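Local structure of charybdin (Charybdis maritima, 2B7U) at residues Ile159-Ser162 with Gln163-Glu167; Arg170-Asp173 with Ile174-Phe178. The protein is a ribosome-inactivating protein from the plant Charybdis maritima, a single chain combining a mixed beta-sheet with a cluster of helices. All coordinates share one frame; numbering follows the deposited sequence.

Contact 1 of 2, residues Ile159-Ser162 with Gln163-Glu167; sequences IVVS and QMFCE
S162 O receives backbone N-H groups from both C166 and E167, and comparing the two bonds shows where the helix widens. E167 N, five residues on, stands 2.9 Å from S162 O with an N-H...O angle of 159°, nearly in line with the carbonyl bond. C166 N lies equally close to S162 O, at 2.9 Å, but its angle of 120° makes that bond weak. The preceding turn is regular: Q163 N to I159 O, M164 N to V160 O and F165 N to V161 O each span 2.9 Å, the last being the least straight of the three. This change from i+4 to i+5 bonding is a pi-type turn within helix 151-170 of the ribosome-inactivating fold, where all nine residues of the two segments are buried.

Apolar contacts follow the i+4 spacing. V160 and M164 run side by side, with V160 CG1 touching M164 SD at 3.8 Å; a chi1 of 170° swings CG1 away from the V160 nitrogen and beside its carbonyl carbon, on the side of the next turn. I159 CG2 meets Q163 CG at 4.2 Å in a similar pairing. The F165 ring presents its edge to the backbone, and V161 O lies in the ring plane, 3.5 Å from F165 CD2; the ring also packs on L60 and L62 of strand 56-64.

The polar ends turn to other partners. S162 OG and E167 OE2 both hydrogen-bond Y117 OH, while E167 OE2 also forms a salt bridge with R170 NH1. Q163 NE2 reaches E199 OE1 on helix 192-199.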
# COMPACT_ATOMS: atom_id res chain seq x y z
N ILE A 159 -6.99 3.56 -7.02
CA ILE A 159 -5.75 3.06 -7.61
C ILE A 159 -4.61 4.06 -7.38
O ILE A 159 -3.51 3.68 -6.98
CB ILE A 159 -5.90 2.76 -9.11
CG1 ILE A 159 -6.87 1.61 -9.31
CG2 ILE A 159 -4.56 2.43 -9.71
CD1 ILE A 159 -7.38 1.45 -10.69
N VAL A 160 -4.88 5.34 -7.65
CA VAL A 160 -3.84 6.34 -7.47
C VAL A 160 -3.38 6.39 -6.01
O VAL A 160 -2.17 6.39 -5.72
CB VAL A 160 -4.34 7.73 -7.96
CG1 VAL A 160 -3.37 8.80 -7.56
CG2 VAL A 160 -4.53 7.71 -9.46
N VAL A 161 -4.32 6.41 -5.06
CA VAL A 161 -3.94 6.42 -3.66
C VAL A 161 -3.18 5.14 -3.27
O VAL A 161 -2.13 5.18 -2.60
CB VAL A 161 -5.16 6.61 -2.77
CG1 VAL A 161 -4.81 6.36 -1.32
CG2 VAL A 161 -5.77 8.00 -2.99
N SER A 162 -3.67 3.99 -3.68
CA SER A 162 -3.00 2.72 -3.38
C SER A 162 -1.57 2.71 -3.92
O SER A 162 -0.65 2.27 -3.23
CB SER A 162 -3.79 1.55 -3.93
OG SER A 162 -3.22 0.32 -3.49
N GLN A 163 -1.37 3.15 -5.17
CA GLN A 163 -0.05 3.14 -5.76
C GLN A 163 0.87 4.12 -5.06
O GLN A 163 1.98 3.78 -4.64
CB GLN A 163 -0.12 3.44 -7.25
CG GLN A 163 -0.74 2.35 -8.08
CD GLN A 163 0.16 1.16 -8.21
OE1 GLN A 163 1.39 1.29 -8.15
NE2 GLN A 163 -0.43 -0.04 -8.35
N MET A 164 0.40 5.34 -4.88
CA MET A 164 1.30 6.37 -4.37
C MET A 164 1.55 6.34 -2.88
O MET A 164 2.51 6.97 -2.41
CB MET A 164 0.80 7.76 -4.81
CG MET A 164 0.75 7.88 -6.29
SD MET A 164 0.30 9.53 -6.92
CE MET A 164 1.82 10.43 -6.62
N PHE A 165 0.72 5.63 -2.12
CA PHE A 165 0.95 5.49 -0.68
C PHE A 165 1.26 4.06 -0.30
O PHE A 165 2.31 3.81 0.29
CB PHE A 165 -0.18 6.15 0.10
CG PHE A 165 -0.20 7.62 -0.12
CD1 PHE A 165 0.68 8.43 0.57
CD2 PHE A 165 -0.99 8.18 -1.09
CE1 PHE A 165 0.74 9.79 0.35
CE2 PHE A 165 -0.93 9.56 -1.34
CZ PHE A 165 -0.07 10.37 -0.61
N CYS A 166 0.44 3.11 -0.70
CA CYS A 166 0.70 1.71 -0.27
C CYS A 166 1.90 1.09 -1.00
O CYS A 166 2.83 0.58 -0.36
CB CYS A 166 -0.52 0.87 -0.41
SG CYS A 166 -1.93 1.59 0.52
N GLU A 167 1.91 1.13 -2.33
CA GLU A 167 3.01 0.51 -3.04
C GLU A 167 4.32 1.28 -2.80
O GLU A 167 5.39 0.69 -2.69
CB GLU A 167 2.71 0.39 -4.52
CG GLU A 167 1.41 -0.30 -4.86
CD GLU A 167 1.34 -1.74 -4.44
OE1 GLU A 167 2.37 -2.31 -4.00
OE2 GLU A 167 0.23 -2.33 -4.54

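Contact 2 of 2, residues Arg170-Asp173 with Ile174-Phe178; sequences RFVD and IANHF
F171 O is shared by two backbone donors, A175 N and I174 N. The bond from A175 N to F171 O is 3.1 Å long and almost perfectly straight at 178°, whereas I174 N approaches F171 O at 3.3 Å with an angle of only 124° and bonds weakly. F171 is the N-cap residue of helix 172-180: its backbone angles are non-helical, while its carbonyl takes the first bond of the helix, from A175 N. It is also the first residue to leave helical backbone angles after helix 151-170, so the break between the two helices falls at F171. The next bonds continue the i+4 pattern: N176 N to V172 O is 3.0 Å, and H177 N to D173 O is also 3.0 Å.

In the side chains, F171 and I174 lie alongside each other. I174 is fully extended at chi2, which carries its CD1 to 3.8 Å from F171 CB, close to the CD2 side of the ring and oblique to it. Beyond this pair, the F171 ring meets W202 with the planes steeply inclined.

On the partly exposed side, V172 CG1 packs beside the N176 amide. D173 OD1 is also hydrogen-bonded to N4 of a bound MES molecule, probably from the crystallisation liquor. A water ties D173 to N176 across one turn, donating to D173 OD1 at 2.8 Å and accepting from N176 ND2 at 2.8 Å.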
# COMPACT_ATOMS: atom_id res chain seq x y z
N ARG A 170 5.69 0.21 0.46
CA ARG A 170 6.27 -1.15 0.35
C ARG A 170 7.63 -1.21 -0.34
O ARG A 170 8.44 -2.07 0.00
CB ARG A 170 5.31 -2.07 -0.36
CG ARG A 170 3.99 -2.38 0.31
CD ARG A 170 3.09 -3.15 -0.64
NE ARG A 170 1.88 -3.61 0.02
CZ ARG A 170 0.64 -3.48 -0.45
NH1 ARG A 170 0.42 -2.93 -1.64
NH2 ARG A 170 -0.38 -3.94 0.24
N PHE A 171 7.87 -0.38 -1.35
CA PHE A 171 9.08 -0.51 -2.20
C PHE A 171 9.84 0.78 -2.38
O PHE A 171 9.29 1.79 -2.80
CB PHE A 171 8.71 -1.05 -3.57
CG PHE A 171 8.26 -2.50 -3.54
CD1 PHE A 171 9.20 -3.50 -3.43
CD2 PHE A 171 6.93 -2.83 -3.61
CE1 PHE A 171 8.79 -4.82 -3.40
CE2 PHE A 171 6.52 -4.15 -3.57
CZ PHE A 171 7.45 -5.14 -3.48
N VAL A 172 11.13 0.72 -2.08
CA VAL A 172 12.04 1.85 -2.24
C VAL A 172 12.00 2.45 -3.64
O VAL A 172 11.91 3.68 -3.78
CB VAL A 172 13.49 1.41 -1.87
CG1 VAL A 172 14.51 2.51 -2.16
CG2 VAL A 172 13.53 0.98 -0.38
N ASP A 173 12.07 1.60 -4.65
CA ASP A 173 12.21 2.07 -6.05
C ASP A 173 10.92 2.75 -6.52
O ASP A 173 10.96 3.65 -7.37
CB ASP A 173 12.57 0.92 -6.98
CG ASP A 173 13.96 0.39 -6.74
OD1 ASP A 173 14.91 1.19 -6.85
OD2 ASP A 173 14.09 -0.81 -6.41
N ILE A 174 9.79 2.30 -5.99
CA ILE A 174 8.48 2.87 -6.32
C ILE A 174 8.34 4.25 -5.68
O ILE A 174 7.97 5.23 -6.38
CB ILE A 174 7.31 1.92 -5.96
CG1 ILE A 174 7.45 0.63 -6.77
CG2 ILE A 174 5.98 2.56 -6.28
CD1 ILE A 174 6.39 -0.40 -6.53
N ALA A 175 8.66 4.37 -4.39
CA ALA A 175 8.69 5.68 -3.73
C ALA A 175 9.59 6.66 -4.47
O ALA A 175 9.20 7.81 -4.70
CB ALA A 175 9.13 5.58 -2.31
N ASN A 176 10.77 6.20 -4.84
CA ASN A 176 11.72 7.05 -5.59
C ASN A 176 11.12 7.51 -6.91
O ASN A 176 11.20 8.71 -7.27
CB ASN A 176 13.05 6.33 -5.87
CG ASN A 176 13.91 6.19 -4.64
OD1 ASN A 176 13.69 6.87 -3.64
ND2 ASN A 176 14.91 5.31 -4.71
N HIS A 177 10.51 6.58 -7.62
CA HIS A 177 9.98 6.87 -8.93
C HIS A 177 8.92 7.95 -8.85
O HIS A 177 8.89 8.88 -9.67
CB HIS A 177 9.37 5.63 -9.58
CG HIS A 177 8.78 5.89 -10.92
ND1 HIS A 177 9.54 6.11 -12.04
CD2 HIS A 177 7.49 6.01 -11.31
CE1 HIS A 177 8.75 6.34 -13.07
NE2 HIS A 177 7.50 6.29 -12.66
N PHE A 178 8.04 7.83 -7.87
CA PHE A 178 6.96 8.80 -7.75
C PHE A 178 7.47 10.14 -7.25
O PHE A 178 6.95 11.18 -7.64
CB PHE A 178 5.83 8.26 -6.87
CG PHE A 178 5.05 7.12 -7.47
CD1 PHE A 178 4.80 7.06 -8.84
CD2 PHE A 178 4.53 6.12 -6.66
CE1 PHE A 178 4.07 6.00 -9.39
CE2 PHE A 178 3.78 5.10 -7.21
CZ PHE A 178 3.55 5.03 -8.57
O HOH W 1 15.33 3.99 -7.09

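Along the chain from the N terminus, contact 1 lies in the middle and later part of helix 151-170, and contact 2 spans the break after that helix and the opening turns of helix 172-180. Both are local and occur in series, so neither closes a long loop and they neither nest nor cross. Their centres are 11 Å apart, yet they touch because the chain turns between them: F178 CE2 comes to 3.4 Å from Q163 O, and I174 CB lies 4.0 Å from E167 O. Contact 1 packs helix 151-170 against strand 56-64 and helices 117-124 and 135-147, while contact 2 joins helix 172-180 to helices 192-199 and 21-35.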